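Local coordinates for protein eukaryotic translation initiation factor 5A-2 (Arabidopsis thaliana, PDB 3HKS) that binds the ribosome between the exit and peptidyl sites and promotes translation elongation and termination, rescuing ribosomes stalled at polyproline and other difficult motifs, at residues P91-I103 / F138-M152. Residues are numbered along the deposited sequence; the frame is centred on the assembly and turned at random. Where two conformers were deposited one is given.
Sequences PHVNRVDYQLIDI and FDEGKDIVVSVMSSM
With CG of Asp97 (chi1 -73°) and OG of Ser147 (chi1 -53°) each turned anti to its own carbonyl carbon, the two side chains of this non-hydrogen-bonded pair meet: Ser147 OG donates to Asp97 OD1 at 2.6 Å, from the syn side but 32° out of the carboxylate plane. Arg95 reaches the same serine, its guanidinium laid flat over Ser147 CB, 3.6 Å from the plane. Beneath these side chains strands 94-103 and 142-151 run antiparallel, with paired backbone bonds at Asn94-Ser150, Val96-Val148 and Tyr98-Val146, then Leu100 N to Ile144 O. Next, water 2 bridges Leu100 O and Ile144 N where the strands part; at the other end Ser151 OG and water 1 both donate to His92 O. On the sheet face of Tyr98, ring atom CE1 leans on Val148 CG2 (3.7 Å). Leu100 CD2 and Ile103 CD1 both touch Phe138 CB, each at 4.0 Å, and Ile103 N lies over the Phe138 ring near its rim. This pairing belongs to the OB-fold domain: strand 87-103 pairs on its other edge with 109-112, through a classic beta bulge where Ile101 and Asp102 both face Ser110, strand 154-163 flanks 142-151, and Phe138 brings helix 128-139 against the sheet.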
loop_
_atom_site.group_PDB
_atom_site.type_symbol
_atom_site.label_atom_id
_atom_site.label_comp_id
_atom_site.label_asym_id
_atom_site.label_seq_id
_atom_site.Cartn_x
_atom_site.Cartn_y
_atom_site.Cartn_z
ATOM N N PRO A 91 -6.911 6.096 4.485
ATOM C CA PRO A 91 -5.986 5.124 5.084
ATOM C C PRO A 91 -4.555 5.660 5.093
ATOM O O PRO A 91 -4.148 6.352 4.162
ATOM C CB PRO A 91 -6.097 3.920 4.143
ATOM C CG PRO A 91 -6.353 4.542 2.784
ATOM C CD PRO A 91 -7.225 5.767 3.079
ATOM N N HIS A 92 -3.804 5.375 6.149
ATOM C CA HIS A 92 -2.354 5.587 6.095
ATOM C C HIS A 92 -1.774 4.555 5.129
ATOM O O HIS A 92 -2.175 3.385 5.147
ATOM C CB HIS A 92 -1.718 5.392 7.472
ATOM C CG HIS A 92 -2.018 6.487 8.442
ATOM N ND1 HIS A 92 -1.464 7.746 8.339
ATOM C CD2 HIS A 92 -2.789 6.503 9.553
ATOM C CE1 HIS A 92 -1.889 8.491 9.341
ATOM N NE2 HIS A 92 -2.699 7.762 10.087
ATOM N N VAL A 93 -0.874 4.998 4.265
ATOM C CA VAL A 93 -0.211 4.108 3.319
ATOM C C VAL A 93 1.285 4.338 3.465
ATOM O O VAL A 93 1.764 5.460 3.321
ATOM C CB VAL A 93 -0.661 4.326 1.835
ATOM C CG1 VAL A 93 0.080 3.349 0.889
ATOM C CG2 VAL A 93 -2.178 4.158 1.687
ATOM N N ASN A 94 2.015 3.272 3.775
ATOM C CA ASN A 94 3.447 3.393 3.991
ATOM C C ASN A 94 4.247 2.502 3.055
ATOM O O ASN A 94 3.772 1.460 2.631
ATOM C CB ASN A 94 3.779 3.100 5.452
ATOM C CG ASN A 94 3.415 4.250 6.375
ATOM O OD1 ASN A 94 2.540 4.114 7.234
ATOM N ND2 ASN A 94 4.088 5.395 6.201
ATOM N N ARG A 95 5.449 2.944 2.712
ATOM C CA ARG A 95 6.388 2.124 1.971
ATOM C C ARG A 95 7.687 2.126 2.766
ATOM O O ARG A 95 8.248 3.192 3.044
ATOM C CB ARG A 95 6.589 2.633 0.534
ATOM C CG ARG A 95 7.400 1.670 -0.370
ATOM C CD ARG A 95 7.464 2.136 -1.835
ATOM N NE ARG A 95 8.777 1.859 -2.428
ATOM C CZ ARG A 95 8.998 1.093 -3.497
ATOM N NH1 ARG A 95 7.990 0.517 -4.139
ATOM N NH2 ARG A 95 10.240 0.912 -3.935
ATOM N N VAL A 96 8.123 0.935 3.177
ATOM C CA VAL A 96 9.323 0.778 3.995
ATOM C C VAL A 96 10.279 -0.243 3.356
ATOM O O VAL A 96 9.853 -1.306 2.895
ATOM C CB VAL A 96 8.963 0.399 5.462
ATOM C CG1 VAL A 96 10.217 0.260 6.331
ATOM C CG2 VAL A 96 8.045 1.445 6.079
ATOM N N ASP A 97 11.559 0.116 3.304
ATOM C CA ASP A 97 12.629 -0.770 2.828
ATOM C C ASP A 97 13.258 -1.530 4.002
ATOM O O ASP A 97 13.529 -0.946 5.053
ATOM C CB ASP A 97 13.706 0.022 2.065
ATOM C CG ASP A 97 13.239 0.489 0.678
ATOM O OD1 ASP A 97 12.165 0.073 0.208
ATOM O OD2 ASP A 97 13.961 1.273 0.035
ATOM N N TYR A 98 13.460 -2.833 3.811
ATOM C CA TYR A 98 14.143 -3.690 4.782
ATOM C C TYR A 98 15.209 -4.546 4.096
ATOM O O TYR A 98 15.013 -5.014 2.986
ATOM C CB TYR A 98 13.168 -4.664 5.431
ATOM C CG TYR A 98 11.925 -4.088 6.056
ATOM C CD1 TYR A 98 10.813 -3.788 5.282
ATOM C CD2 TYR A 98 11.842 -3.901 7.438
ATOM C CE1 TYR A 98 9.651 -3.291 5.857
ATOM C CE2 TYR A 98 10.687 -3.396 8.031
ATOM C CZ TYR A 98 9.590 -3.091 7.232
ATOM O OH TYR A 98 8.435 -2.592 7.789
ATOM N N GLN A 99 16.309 -4.803 4.788
ATOM C CA GLN A 99 17.285 -5.778 4.324
ATOM C C GLN A 99 16.765 -7.198 4.602
ATOM O O GLN A 99 16.231 -7.474 5.677
ATOM C CB GLN A 99 18.643 -5.548 5.003
ATOM C CG GLN A 99 19.208 -4.151 4.756
ATOM C CD GLN A 99 20.345 -3.792 5.699
ATOM O OE1 GLN A 99 21.384 -4.459 5.719
ATOM N NE2 GLN A 99 20.156 -2.727 6.483
ATOM N N LEU A 100 16.919 -8.077 3.616
ATOM C CA LEU A 100 16.513 -9.467 3.726
ATOM C C LEU A 100 17.583 -10.289 4.460
ATOM O O LEU A 100 18.738 -10.328 4.043
ATOM C CB LEU A 100 16.247 -10.045 2.327
ATOM C CG LEU A 100 15.859 -11.523 2.220
ATOM C CD1 LEU A 100 14.451 -11.739 2.767
ATOM C CD2 LEU A 100 15.990 -12.041 0.769
ATOM N N ILE A 101 17.189 -10.938 5.552
ATOM C CA ILE A 101 18.116 -11.734 6.355
ATOM C C ILE A 101 17.735 -13.224 6.443
ATOM O O ILE A 101 18.480 -14.039 7.005
ATOM C CB ILE A 101 18.364 -11.093 7.767
ATOM C CG1 ILE A 101 17.046 -10.854 8.522
ATOM C CG2 ILE A 101 19.173 -9.782 7.628
ATOM C CD1 ILE A 101 17.233 -10.355 9.956
ATOM N N ASP A 102 16.587 -13.589 5.876
ATOM C CA ASP A 102 16.223 -15.016 5.734
ATOM C C ASP A 102 15.015 -15.271 4.851
ATOM O O ASP A 102 14.107 -14.445 4.763
ATOM C CB ASP A 102 16.006 -15.705 7.097
ATOM C CG ASP A 102 15.991 -17.228 6.983
ATOM O OD1 ASP A 102 16.572 -17.778 6.019
ATOM O OD2 ASP A 102 15.393 -17.875 7.853
ATOM N N ILE A 103 15.046 -16.416 4.175
ATOM C CA ILE A 103 13.868 -17.002 3.567
ATOM C C ILE A 103 13.779 -18.412 4.141
ATOM O O ILE A 103 14.672 -19.248 3.913
ATOM C CB ILE A 103 13.940 -17.043 2.002
ATOM C CG1 ILE A 103 14.141 -15.642 1.419
ATOM C CG2 ILE A 103 12.686 -17.694 1.420
ATOM C CD1 ILE A 103 14.515 -15.621 -0.046
ATOM N N PHE A 138 19.426 -14.022 -2.106
ATOM C CA PHE A 138 19.725 -14.651 -0.826
ATOM C C PHE A 138 20.695 -15.825 -0.949
ATOM O O PHE A 138 21.610 -15.948 -0.132
ATOM C CB PHE A 138 18.438 -15.103 -0.105
ATOM C CG PHE A 138 18.668 -15.553 1.311
ATOM C CD1 PHE A 138 19.057 -14.637 2.291
ATOM C CD2 PHE A 138 18.492 -16.885 1.677
ATOM C CE1 PHE A 138 19.278 -15.050 3.598
ATOM C CE2 PHE A 138 18.692 -17.306 2.991
ATOM C CZ PHE A 138 19.100 -16.395 3.942
ATOM N N ASP A 139 20.477 -16.692 -1.946
ATOM C CA ASP A 139 21.382 -17.820 -2.205
ATOM C C ASP A 139 22.783 -17.333 -2.590
ATOM O O ASP A 139 23.793 -17.965 -2.236
ATOM C CB ASP A 139 20.818 -18.752 -3.292
ATOM C CG ASP A 139 19.615 -19.579 -2.811
ATOM O OD1 ASP A 139 19.321 -19.603 -1.578
ATOM O OD2 ASP A 139 18.955 -20.213 -3.681
ATOM N N GLU A 140 22.825 -16.198 -3.289
ATOM C CA GLU A 140 24.062 -15.589 -3.776
ATOM C C GLU A 140 24.812 -14.772 -2.704
ATOM O O GLU A 140 25.913 -14.280 -2.961
ATOM C CB GLU A 140 23.780 -14.687 -4.993
ATOM C CG GLU A 140 23.296 -15.383 -6.271
ATOM C CD GLU A 140 23.153 -14.411 -7.479
ATOM O OE1 GLU A 140 23.660 -14.747 -8.577
ATOM O OE2 GLU A 140 22.556 -13.311 -7.345
ATOM N N GLY A 141 24.213 -14.612 -1.520
ATOM C CA GLY A 141 24.835 -13.837 -0.438
ATOM C C GLY A 141 24.849 -12.342 -0.706
ATOM O O GLY A 141 25.674 -11.602 -0.161
ATOM N N LYS A 142 23.919 -11.894 -1.537
ATOM C CA LYS A 142 23.818 -10.485 -1.866
ATOM C C LYS A 142 23.049 -9.703 -0.821
ATOM O O LYS A 142 22.249 -10.267 -0.078
ATOM C CB LYS A 142 23.177 -10.309 -3.247
ATOM C CG LYS A 142 23.960 -11.026 -4.328
ATOM C CD LYS A 142 24.164 -10.162 -5.530
ATOM C CE LYS A 142 25.073 -10.839 -6.545
ATOM N NZ LYS A 142 24.500 -10.641 -7.902
ATOM N N ASP A 143 23.328 -8.404 -0.759
ATOM C CA ASP A 143 22.569 -7.480 0.067
ATOM C C ASP A 143 21.279 -7.155 -0.675
ATOM O O ASP A 143 21.290 -6.433 -1.678
ATOM C CB ASP A 143 23.383 -6.206 0.337
ATOM C CG ASP A 143 24.618 -6.465 1.190
ATOM O OD1 ASP A 143 24.590 -7.399 2.017
ATOM O OD2 ASP A 143 25.619 -5.725 1.037
ATOM N N ILE A 144 20.177 -7.728 -0.202
ATOM C CA ILE A 144 18.879 -7.561 -0.853
ATOM C C ILE A 144 17.997 -6.665 -0.006
ATOM O O ILE A 144 17.843 -6.887 1.196
ATOM C CB ILE A 144 18.189 -8.931 -1.136
ATOM C CG1 ILE A 144 19.022 -9.811 -2.097
ATOM C CG2 ILE A 144 16.748 -8.749 -1.643
ATOM C CD1 ILE A 144 19.063 -9.330 -3.587
ATOM N N VAL A 145 17.445 -5.637 -0.646
ATOM C CA VAL A 145 16.529 -4.687 -0.010
ATOM C C VAL A 145 15.126 -4.920 -0.554
ATOM O O VAL A 145 14.914 -4.962 -1.762
ATOM C CB VAL A 145 16.977 -3.202 -0.214
ATOM C CG1 VAL A 145 16.002 -2.235 0.456
ATOM C CG2 VAL A 145 18.361 -2.987 0.357
ATOM N N VAL A 146 14.174 -5.061 0.357
ATOM C CA VAL A 146 12.795 -5.411 0.034
ATOM C C VAL A 146 11.906 -4.237 0.438
ATOM O O VAL A 146 11.949 -3.799 1.594
ATOM C CB VAL A 146 12.367 -6.708 0.806
ATOM C CG1 VAL A 146 10.905 -7.056 0.569
ATOM C CG2 VAL A 146 13.265 -7.885 0.422
ATOM N N SER A 147 11.130 -3.719 -0.516
ATOM C CA SER A 147 10.142 -2.666 -0.240
ATOM C C SER A 147 8.790 -3.275 0.112
ATOM O O SER A 147 8.299 -4.147 -0.592
ATOM C CB SER A 147 9.980 -1.729 -1.440
ATOM O OG SER A 147 11.232 -1.213 -1.865
ATOM N N VAL A 148 8.207 -2.815 1.214
ATOM C CA VAL A 148 6.916 -3.300 1.678
ATOM C C VAL A 148 5.901 -2.151 1.660
ATOM O O VAL A 148 6.148 -1.074 2.224
ATOM C CB VAL A 148 7.013 -3.916 3.106
ATOM C CG1 VAL A 148 5.632 -4.327 3.629
ATOM C CG2 VAL A 148 7.997 -5.124 3.127
ATOM N N MET A 149 4.767 -2.381 1.002
ATOM C CA MET A 149 3.646 -1.439 1.054
ATOM C C MET A 149 2.633 -1.907 2.091
ATOM O O MET A 149 2.204 -3.051 2.069
ATOM C CB MET A 149 2.991 -1.273 -0.317
ATOM C CG MET A 149 2.054 -0.033 -0.405
ATOM S SD MET A 149 1.340 0.169 -2.048
ATOM C CE MET A 149 0.330 -1.288 -2.191
ATOM N N SER A 150 2.281 -1.028 3.020
ATOM C CA SER A 150 1.354 -1.397 4.089
ATOM C C SER A 150 0.212 -0.395 4.262
ATOM O O SER A 150 0.407 0.819 4.193
ATOM C CB SER A 150 2.100 -1.585 5.410
ATOM O OG SER A 150 2.645 -0.360 5.843
ATOM N N SER A 151 -0.984 -0.927 4.482
ATOM C CA SER A 151 -2.168 -0.113 4.736
ATOM C C SER A 151 -3.225 -0.989 5.375
ATOM O O SER A 151 -3.485 -2.093 4.899
ATOM C CB SER A 151 -2.706 0.493 3.432
ATOM O OG SER A 151 -3.625 1.536 3.677
ATOM N N MET A 152 -3.804 -0.491 6.469
ATOM C CA MET A 152 -4.962 -1.105 7.119
ATOM C C MET A 152 -4.720 -2.552 7.573
ATOM O O MET A 152 -5.586 -3.420 7.428
ATOM C CB MET A 152 -6.200 -0.970 6.218
ATOM C CG MET A 152 -6.609 0.500 6.003
ATOM S SD MET A 152 -8.142 0.706 5.097
ATOM C CE MET A 152 -9.381 0.360 6.343
HETATM O O HOH W 1 -3.399 2.262 7.368
HETATM O O HOH W 2 20.252 -9.276 2.269
#